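Long-range contacts in 5-oxopent-3-ene-1,2,5-tricarboxylate decarboxylase (Exiguobacterium antarcticum B7, PDB 6IYM), which belongs to the fumarylacetoacetate hydrolase family of enzymes, has a fold rich in beta strands and carries a bound magnesium ion: residues A[5-9]-A[60-66]; A[111-117]-A[174-179]. One frame throughout, in Å; residues are numbered along the deposited sequence.

Contact 1 of 2, residues A[5-9]-A[60-66]; sequences WFRFE and VRLLAPY
This is a contact of backbone and side chains between an edge of strand 4-10 and the irregular loop from helix 36-41 to strand 72-75. Residues 5-9 are extended. The direction from CA 6 to CA 9 and that from CA 60 to CA 66 are 117° apart, so the segments meet over a short length. Phe-8 and Leu-62 form a single beta bridge, with CA atoms 4.0 Å apart. They are an antiparallel, non-hydrogen-bonded pair. Leu-63 N donates to Arg-7 O (2.9 Å) on one flank, and Glu-9 N donates to Arg-61 O (2.8 Å) on the other.

Arg-7 is the most covered residue. Its CB points toward the loop. With chi2 t and chi3 p, its guanidinium reaches two carbonyls. NH2 and NE of Arg-7 donate to Ala-64 O at 2.9 and 3.2 Å. Arg-7 NE also makes a weak bond of 3.2 Å to Pro-65 O. Leu-63 CB lies over one guanidinium face. A water takes a hydrogen bond from Arg-7 N (3.0 Å) and sits 2.6 Å from Leu-63 O.

Glu-9 is extended (t, t), and its OE1 forms a salt bridge with Arg-61 NH1 (3.0 Å). Arg-61 also pairs with Asp-109. The CA-to-CB bond of Phe-8 points away overall, yet Phe-8 CD1 packs on Val-60 CG2 (3.3 Å). The other edge of strand 4-10 pairs with strand 13-20. On the bridged edge, Trp-5 makes a backbone hydrogen bond to Ile-184 of strand 178-186. The loop thus takes over an edge that a regular strand covers nearer its start, as an isolated beta bridge reinforced by arginine-to-carbonyl bonds.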
ATOM      1  N   TRP A   5      -7.558 -16.056  17.007  1.00 58.14           N
ATOM      2  CA  TRP A   5      -6.311 -15.383  17.443  1.00 50.86           C
ATOM      3  C   TRP A   5      -6.602 -13.903  17.619  1.00 52.08           C
ATOM      4  O   TRP A   5      -7.293 -13.337  16.755  1.00 48.31           O
ATOM      5  CB  TRP A   5      -5.189 -15.567  16.422  1.00 53.59           C
ATOM      6  CG  TRP A   5      -4.653 -16.953  16.311  1.00 55.83           C
ATOM      7  CD1 TRP A   5      -5.071 -17.952  15.487  1.00 59.08           C
ATOM      8  CD2 TRP A   5      -3.541 -17.467  17.040  1.00 53.49           C
ATOM      9  NE1 TRP A   5      -4.309 -19.068  15.675  1.00 60.36           N
ATOM     10  CE2 TRP A   5      -3.356 -18.797  16.616  1.00 59.86           C
ATOM     11  CE3 TRP A   5      -2.687 -16.926  18.000  1.00 56.21           C
ATOM     12  CZ2 TRP A   5      -2.347 -19.603  17.143  1.00 65.66           C
ATOM     13  CZ3 TRP A   5      -1.695 -17.726  18.524  1.00 60.90           C
ATOM     14  CH2 TRP A   5      -1.523 -19.042  18.095  1.00 57.74           C
ATOM     15  N   PHE A   6      -6.045 -13.295  18.657  1.00 48.51           N
ATOM     16  CA  PHE A   6      -6.083 -11.828  18.832  1.00 52.81           C
ATOM     17  C   PHE A   6      -4.828 -11.375  19.563  1.00 56.06           C
ATOM     18  O   PHE A   6      -4.042 -12.219  20.072  1.00 53.48           O
ATOM     19  CB  PHE A   6      -7.354 -11.398  19.569  1.00 50.43           C
ATOM     20  CG  PHE A   6      -7.611 -12.109  20.872  1.00 49.82           C
ATOM     21  CD1 PHE A   6      -8.298 -13.314  20.893  1.00 51.44           C
ATOM     22  CD2 PHE A   6      -7.167 -11.569  22.072  1.00 55.05           C
ATOM     23  CE1 PHE A   6      -8.553 -13.959  22.094  1.00 52.77           C
ATOM     24  CE2 PHE A   6      -7.406 -12.221  23.272  1.00 54.92           C
ATOM     25  CZ  PHE A   6      -8.108 -13.411  23.279  1.00 54.26           C
ATOM     26  N   ARG A   7      -4.625 -10.066  19.491  1.00 53.81           N
ATOM     27  CA  ARG A   7      -3.691  -9.292  20.324  1.00 51.86           C
ATOM     28  C   ARG A   7      -4.570  -8.554  21.339  1.00 56.80           C
ATOM     29  O   ARG A   7      -5.677  -8.129  20.939  1.00 55.58           O
ATOM     30  CB  ARG A   7      -2.884  -8.377  19.404  1.00 54.81           C
ATOM     31  CG  ARG A   7      -1.404  -8.281  19.732  1.00 56.94           C
ATOM     32  CD  ARG A   7      -0.611  -7.685  18.600  1.00 53.54           C
ATOM     33  NE  ARG A   7      -1.331  -6.617  17.933  1.00 51.78           N
ATOM     34  CZ  ARG A   7      -0.962  -5.347  17.886  1.00 48.60           C
ATOM     35  NH1 ARG A   7       0.162  -4.959  18.447  1.00 55.96           N
ATOM     36  NH2 ARG A   7      -1.712  -4.461  17.255  1.00 46.23           N
ATOM     37  N   PHE A   8      -4.142  -8.468  22.604  1.00 57.81           N
ATOM     38  CA  PHE A   8      -4.810  -7.660  23.661  1.00 60.20           C
ATOM     39  C   PHE A   8      -3.760  -6.864  24.435  1.00 60.40           C
ATOM     40  O   PHE A   8      -2.576  -7.252  24.389  1.00 67.16           O
ATOM     41  CB  PHE A   8      -5.625  -8.556  24.592  1.00 58.32           C
ATOM     42  CG  PHE A   8      -4.828  -9.497  25.463  1.00 60.92           C
ATOM     43  CD1 PHE A   8      -4.406  -9.110  26.729  1.00 63.86           C
ATOM     44  CD2 PHE A   8      -4.551 -10.789  25.044  1.00 60.45           C
ATOM     45  CE1 PHE A   8      -3.719  -9.991  27.549  1.00 63.49           C
ATOM     46  CE2 PHE A   8      -3.861 -11.671  25.862  1.00 63.03           C
ATOM     47  CZ  PHE A   8      -3.449 -11.273  27.114  1.00 62.31           C
ATOM     48  N   GLU A   9      -4.193  -5.810  25.129  1.00 60.87           N
ATOM     49  CA  GLU A   9      -3.325  -4.855  25.862  1.00 67.94           C
ATOM     50  C   GLU A   9      -3.185  -5.291  27.324  1.00 75.02           C
ATOM     51  O   GLU A   9      -4.217  -5.624  27.952  1.00 61.93           O
ATOM     52  CB  GLU A   9      -3.913  -3.449  25.786  1.00 75.03           C
ATOM     53  CG  GLU A   9      -3.256  -2.453  26.722  1.00 76.69           C
ATOM     54  CD  GLU A   9      -3.964  -1.110  26.726  1.00 91.21           C
ATOM     55  OE1 GLU A   9      -4.590  -0.784  25.691  1.00 89.47           O
ATOM     56  OE2 GLU A   9      -3.918  -0.409  27.765  1.00 93.90           O
ATOM     57  N   VAL A  60     -10.565  -6.937  29.005  1.00 92.67           N
ATOM     58  CA  VAL A  60      -9.116  -7.215  28.780  1.00 84.69           C
ATOM     59  C   VAL A  60      -8.557  -6.176  27.801  1.00 84.27           C
ATOM     60  O   VAL A  60      -7.388  -5.763  27.987  1.00 94.76           O
ATOM     61  CB  VAL A  60      -8.902  -8.660  28.284  1.00 87.84           C
ATOM     62  CG1 VAL A  60      -9.722  -8.997  27.047  1.00 84.99           C
ATOM     63  CG2 VAL A  60      -7.435  -8.961  28.049  1.00 86.23           C
ATOM     64  N   ARG A  61      -9.380  -5.769  26.825  1.00 71.17           N
ATOM     65  CA  ARG A  61      -9.104  -4.753  25.765  1.00 68.61           C
ATOM     66  C   ARG A  61      -8.223  -5.349  24.655  1.00 64.45           C
ATOM     67  O   ARG A  61      -6.989  -5.512  24.868  1.00 56.68           O
ATOM     68  CB  ARG A  61      -8.481  -3.458  26.288  1.00 64.13           C
ATOM     69  CG  ARG A  61      -8.818  -2.265  25.404  1.00 68.04           C
ATOM     70  CD  ARG A  61      -7.757  -1.184  25.320  1.00 72.89           C
ATOM     71  NE  ARG A  61      -7.781  -0.516  24.017  1.00 81.20           N
ATOM     72  CZ  ARG A  61      -7.180   0.643  23.722  1.00 81.15           C
ATOM     73  NH1 ARG A  61      -6.499   1.311  24.640  1.00 85.08           N
ATOM     74  NH2 ARG A  61      -7.276   1.143  22.503  1.00 75.09           N
ATOM     75  N   LEU A  62      -8.855  -5.611  23.509  1.00 56.61           N
ATOM     76  CA  LEU A  62      -8.267  -6.174  22.266  1.00 55.09           C
ATOM     77  C   LEU A  62      -7.562  -5.038  21.524  1.00 49.73           C
ATOM     78  O   LEU A  62      -8.012  -3.872  21.649  1.00 50.61           O
ATOM     79  CB  LEU A  62      -9.406  -6.761  21.419  1.00 62.63           C
ATOM     80  CG  LEU A  62      -9.974  -8.123  21.833  1.00 60.56           C
ATOM     81  CD1 LEU A  62      -9.124  -9.237  21.293  1.00 69.47           C
ATOM     82  CD2 LEU A  62     -10.090  -8.279  23.337  1.00 67.84           C
ATOM     83  N   LEU A  63      -6.493  -5.341  20.788  1.00 46.63           N
ATOM     84  CA  LEU A  63      -5.874  -4.379  19.839  1.00 46.44           C
ATOM     85  C   LEU A  63      -6.243  -4.809  18.417  1.00 45.64           C
ATOM     86  O   LEU A  63      -6.885  -5.897  18.265  1.00 40.59           O
ATOM     87  CB  LEU A  63      -4.362  -4.324  20.071  1.00 48.40           C
ATOM     88  CG  LEU A  63      -3.931  -3.850  21.469  1.00 51.99           C
ATOM     89  CD1 LEU A  63      -2.428  -4.010  21.637  1.00 49.89           C
ATOM     90  CD2 LEU A  63      -4.352  -2.402  21.746  1.00 49.47           C
ATOM     91  N   ALA A  64      -5.891  -4.001  17.417  1.00 41.46           N
ATOM     92  CA  ALA A  64      -5.942  -4.441  16.005  1.00 45.24           C
ATOM     93  C   ALA A  64      -5.120  -5.728  15.905  1.00 42.74           C
ATOM     94  O   ALA A  64      -4.125  -5.869  16.598  1.00 47.26           O
ATOM     95  CB  ALA A  64      -5.415  -3.349  15.114  1.00 47.40           C
ATOM     96  N   PRO A  65      -5.517  -6.752  15.126  1.00 44.22           N
ATOM     97  CA  PRO A  65      -4.704  -7.965  15.018  1.00 41.96           C
ATOM     98  C   PRO A  65      -3.205  -7.701  14.785  1.00 40.08           C
ATOM     99  O   PRO A  65      -2.414  -8.275  15.481  1.00 43.78           O
ATOM    100  CB  PRO A  65      -5.439  -8.691  13.879  1.00 42.12           C
ATOM    101  CG  PRO A  65      -6.882  -8.382  14.174  1.00 42.55           C
ATOM    102  CD  PRO A  65      -6.825  -6.896  14.470  1.00 44.70           C
ATOM    103  N   TYR A  66      -2.853  -6.819  13.850  1.00 40.52           N
ATOM    104  CA  TYR A  66      -1.460  -6.334  13.647  1.00 41.69           C
ATOM    105  C   TYR A  66      -1.513  -5.111  12.743  1.00 40.94           C
ATOM    106  O   TYR A  66      -2.632  -4.771  12.299  1.00 41.80           O
ATOM    107  CB  TYR A  66      -0.587  -7.425  13.028  1.00 41.19           C
ATOM    108  CG  TYR A  66      -1.181  -8.022  11.779  1.00 43.51           C
ATOM    109  CD1 TYR A  66      -1.026  -7.419  10.548  1.00 44.36           C
ATOM    110  CD2 TYR A  66      -1.953  -9.164  11.849  1.00 43.23           C
ATOM    111  CE1 TYR A  66      -1.566  -7.980   9.402  1.00 45.87           C
ATOM    112  CE2 TYR A  66      -2.511  -9.731  10.720  1.00 40.74           C
ATOM    113  CZ  TYR A  66      -2.315  -9.140   9.493  1.00 47.89           C
ATOM    114  OH  TYR A  66      -2.874  -9.715   8.393  1.00 43.53           O
TER
HETATM  115  O   HOH W   1      -6.689  -8.459  17.990  1.00 48.09           O

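Contact 2 of 2, residues A[111-117]-A[174-179]; sequences IERHADL and LDGFCP
Ile-111, His-114 and Leu-174 lose the most surface here. Ile-111 lies on short strand 111-112, which bonds to strand 269-276. Ile-111 CD1 packs on Pro-179 CG (4.0 Å) and Ile-111 CG1 lies 3.5 Å from Gly-176 O. The CA atoms of Ile-111 and Gly-176 are 4.5 Å apart.

His-114 has left-handed helical backbone angles (51/52°) and an m rotamer. Its NE2 donates to Asp-175 O (2.7 Å, 166°), the one hydrogen bond between the segments. Leu-174, also m, lays CB over the imidazole face in a CH-pi contact, 4.0 Å from the ring centroid. Leu-174 CD1 meets Leu-117 CD1 at 3.9 Å. The Phe-177 ring lies obliquely by the imidazole of His-114, with centroids 5.5 Å apart.

Residues 174-177 make a type II beta turn, closed by Phe-177 N to Leu-174 O (3.1 Å). Gly-176 holds its third position with phi 100°. A CB there would clash with Glu-112 N. Glu-112 and Asp-175 both form salt bridges with Arg-136 of the second subunit, and Asp-175 also bonds to its Thr-230. The motif is a type II beta turn with glycine in its third position, packed against a loop at the dimer interface.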
ATOM      1  N   ILE A 111     -12.729   6.623  15.424  1.00 43.80           N
ATOM      2  CA  ILE A 111     -12.475   7.024  14.017  1.00 42.46           C
ATOM      3  C   ILE A 111     -12.394   8.551  14.002  1.00 46.58           C
ATOM      4  O   ILE A 111     -13.392   9.193  14.333  1.00 45.88           O
ATOM      5  CB  ILE A 111     -13.582   6.496  13.078  1.00 43.96           C
ATOM      6  CG1 ILE A 111     -13.564   4.969  12.957  1.00 39.66           C
ATOM      7  CG2 ILE A 111     -13.509   7.149  11.716  1.00 41.12           C
ATOM      8  CD1 ILE A 111     -14.941   4.387  12.773  1.00 38.41           C
ATOM      9  N   GLU A 112     -11.235   9.113  13.685  1.00 44.23           N
ATOM     10  CA  GLU A 112     -11.070  10.578  13.585  1.00 42.21           C
ATOM     11  C   GLU A 112     -12.091  11.090  12.564  1.00 43.98           C
ATOM     12  O   GLU A 112     -12.177  10.508  11.475  1.00 40.64           O
ATOM     13  CB  GLU A 112      -9.606  10.881  13.254  1.00 46.49           C
ATOM     14  CG  GLU A 112      -9.299  12.343  13.044  1.00 45.19           C
ATOM     15  CD  GLU A 112      -7.818  12.676  12.942  1.00 51.00           C
ATOM     16  OE1 GLU A 112      -7.509  13.880  12.876  1.00 57.55           O
ATOM     17  OE2 GLU A 112      -6.976  11.743  12.899  1.00 47.71           O
ATOM     18  N   ARG A 113     -12.865  12.123  12.920  1.00 42.08           N
ATOM     19  CA  ARG A 113     -14.003  12.645  12.111  1.00 42.12           C
ATOM     20  C   ARG A 113     -13.527  13.438  10.879  1.00 41.11           C
ATOM     21  O   ARG A 113     -14.236  13.383   9.822  1.00 38.09           O
ATOM     22  CB  ARG A 113     -14.916  13.495  13.008  1.00 45.27           C
ATOM     23  CG  ARG A 113     -15.852  14.442  12.266  1.00 46.89           C
ATOM     24  CD  ARG A 113     -17.032  13.730  11.630  1.00 48.29           C
ATOM     25  NE  ARG A 113     -17.856  14.638  10.837  1.00 50.18           N
ATOM     26  CZ  ARG A 113     -17.630  14.970   9.581  1.00 46.56           C
ATOM     27  NH1 ARG A 113     -16.597  14.454   8.933  1.00 51.06           N
ATOM     28  NH2 ARG A 113     -18.446  15.811   8.957  1.00 49.48           N
ATOM     29  N   HIS A 114     -12.416  14.178  10.988  1.00 47.68           N
ATOM     30  CA  HIS A 114     -11.812  15.009   9.902  1.00 45.10           C
ATOM     31  C   HIS A 114     -12.884  15.937   9.280  1.00 46.10           C
ATOM     32  O   HIS A 114     -13.028  15.943   8.040  1.00 42.59           O
ATOM     33  CB  HIS A 114     -11.146  14.110   8.828  1.00 44.95           C
ATOM     34  CG  HIS A 114     -10.053  13.192   9.296  1.00 44.64           C
ATOM     35  ND1 HIS A 114      -8.718  13.568   9.329  1.00 39.43           N
ATOM     36  CD2 HIS A 114     -10.077  11.879   9.639  1.00 43.68           C
ATOM     37  CE1 HIS A 114      -7.992  12.560   9.777  1.00 47.43           C
ATOM     38  NE2 HIS A 114      -8.806  11.495   9.964  1.00 44.00           N
ATOM     39  N   ALA A 115     -13.632  16.717  10.076  1.00 48.09           N
ATOM     40  CA  ALA A 115     -14.735  17.572   9.552  1.00 49.78           C
ATOM     41  C   ALA A 115     -14.204  18.606   8.542  1.00 51.03           C
ATOM     42  O   ALA A 115     -14.926  18.896   7.550  1.00 52.46           O
ATOM     43  CB  ALA A 115     -15.504  18.222  10.685  1.00 52.66           C
ATOM     44  N   ASP A 116     -12.980  19.119   8.719  1.00 56.58           N
ATOM     45  CA  ASP A 116     -12.326  20.018   7.716  1.00 55.93           C
ATOM     46  C   ASP A 116     -12.189  19.334   6.346  1.00 58.57           C
ATOM     47  O   ASP A 116     -12.227  20.049   5.315  1.00 54.48           O
ATOM     48  CB  ASP A 116     -10.948  20.514   8.172  1.00 60.52           C
ATOM     49  CG  ASP A 116     -10.033  19.453   8.770  1.00 67.85           C
ATOM     50  OD1 ASP A 116     -10.437  18.257   8.805  1.00 70.92           O
ATOM     51  OD2 ASP A 116      -8.917  19.827   9.203  1.00 70.20           O
ATOM     52  N   LEU A 117     -12.019  18.008   6.283  1.00 49.63           N
ATOM     53  CA  LEU A 117     -11.695  17.346   4.982  1.00 49.02           C
ATOM     54  C   LEU A 117     -12.931  16.708   4.360  1.00 48.97           C
ATOM     55  O   LEU A 117     -12.921  16.593   3.122  1.00 51.77           O
ATOM     56  CB  LEU A 117     -10.574  16.318   5.186  1.00 48.07           C
ATOM     57  CG  LEU A 117      -9.354  16.836   5.950  1.00 53.34           C
ATOM     58  CD1 LEU A 117      -8.205  15.835   5.926  1.00 53.05           C
ATOM     59  CD2 LEU A 117      -8.877  18.167   5.383  1.00 59.07           C
ATOM     60  N   LEU A 174      -7.375   8.313   5.186  1.00 41.58           N
ATOM     61  CA  LEU A 174      -7.186   9.289   6.297  1.00 40.68           C
ATOM     62  C   LEU A 174      -6.998   8.530   7.602  1.00 40.30           C
ATOM     63  O   LEU A 174      -7.639   7.475   7.733  1.00 45.96           O
ATOM     64  CB  LEU A 174      -8.422  10.191   6.396  1.00 43.23           C
ATOM     65  CG  LEU A 174      -8.679  11.105   5.205  1.00 44.52           C
ATOM     66  CD1 LEU A 174      -9.620  12.236   5.590  1.00 48.50           C
ATOM     67  CD2 LEU A 174      -7.385  11.683   4.653  1.00 47.44           C
ATOM     68  N   ASP A 175      -6.223   9.063   8.553  1.00 38.39           N
ATOM     69  CA  ASP A 175      -5.993   8.400   9.855  1.00 37.22           C
ATOM     70  C   ASP A 175      -7.375   8.057  10.472  1.00 40.87           C
ATOM     71  O   ASP A 175      -8.253   8.926  10.499  1.00 40.14           O
ATOM     72  CB  ASP A 175      -5.117   9.248  10.785  1.00 40.68           C
ATOM     73  CG  ASP A 175      -3.698   9.533  10.262  1.00 46.27           C
ATOM     74  OD1 ASP A 175      -3.297   8.982   9.199  1.00 39.26           O
ATOM     75  OD2 ASP A 175      -3.006  10.331  10.893  1.00 43.39           O
ATOM     76  N   GLY A 176      -7.561   6.824  10.941  1.00 39.13           N
ATOM     77  CA  GLY A 176      -8.794   6.360  11.599  1.00 39.49           C
ATOM     78  C   GLY A 176      -9.692   5.569  10.665  1.00 39.19           C
ATOM     79  O   GLY A 176     -10.599   4.896  11.185  1.00 46.20           O
ATOM     80  N   PHE A 177      -9.439   5.581   9.350  1.00 40.77           N
ATOM     81  CA  PHE A 177     -10.407   5.076   8.339  1.00 35.96           C
ATOM     82  C   PHE A 177     -10.333   3.551   8.146  1.00 39.52           C
ATOM     83  O   PHE A 177     -10.959   3.062   7.166  1.00 37.15           O
ATOM     84  CB  PHE A 177     -10.218   5.798   7.012  1.00 39.46           C
ATOM     85  CG  PHE A 177     -10.903   7.137   6.908  1.00 35.92           C
ATOM     86  CD1 PHE A 177     -11.165   7.901   8.026  1.00 37.80           C
ATOM     87  CD2 PHE A 177     -11.229   7.645   5.668  1.00 37.09           C
ATOM     88  CE1 PHE A 177     -11.789   9.138   7.909  1.00 41.06           C
ATOM     89  CE2 PHE A 177     -11.853   8.880   5.544  1.00 40.19           C
ATOM     90  CZ  PHE A 177     -12.135   9.624   6.673  1.00 41.26           C
ATOM     91  N   CYS A 178      -9.621   2.787   8.986  1.00 37.13           N
ATOM     92  CA  CYS A 178      -9.582   1.310   8.813  1.00 35.13           C
ATOM     93  C   CYS A 178      -9.612   0.569  10.148  1.00 38.28           C
ATOM     94  O   CYS A 178      -8.648  -0.104  10.522  1.00 40.36           O
ATOM     95  CB  CYS A 178      -8.384   0.903   7.956  1.00 38.57           C
ATOM     96  SG  CYS A 178      -8.593  -0.739   7.227  1.00 39.35           S
ATOM     97  N   PRO A 179     -10.762   0.565  10.867  1.00 39.59           N
ATOM     98  CA  PRO A 179     -11.017  -0.409  11.917  1.00 37.09           C
ATOM     99  C   PRO A 179     -10.733  -1.817  11.415  1.00 37.40           C
ATOM    100  O   PRO A 179     -11.153  -2.147  10.310  1.00 36.94           O
ATOM    101  CB  PRO A 179     -12.523  -0.297  12.175  1.00 38.55           C
ATOM    102  CG  PRO A 179     -12.789   1.164  11.889  1.00 39.54           C
ATOM    103  CD  PRO A 179     -11.895   1.488  10.711  1.00 40.64           C
TER

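How the contacts relate
From the N terminus, the chain forms strand 4-10, the hairpin partner 13-20, strand 23-26 and two short helices. Contact 1 then closes this first loop by returning residues 60-66 to strand 4-10. Contact 2 opens later, at 111-117, and closes at 174-179. Its loop holds strands 121-131 and 147-158, with the magnesium ligands Glu-124, Glu-126 and Asp-155. The contacts are in series, neither nested nor crossed. The centres of contact 1 and contact 2 are about 21 Å apart. They do not touch, but both reach one sheet, in which strands 4-10 and 178-186 are neighbours. Contact 2 also brings in the second sheet, through strand 111-112.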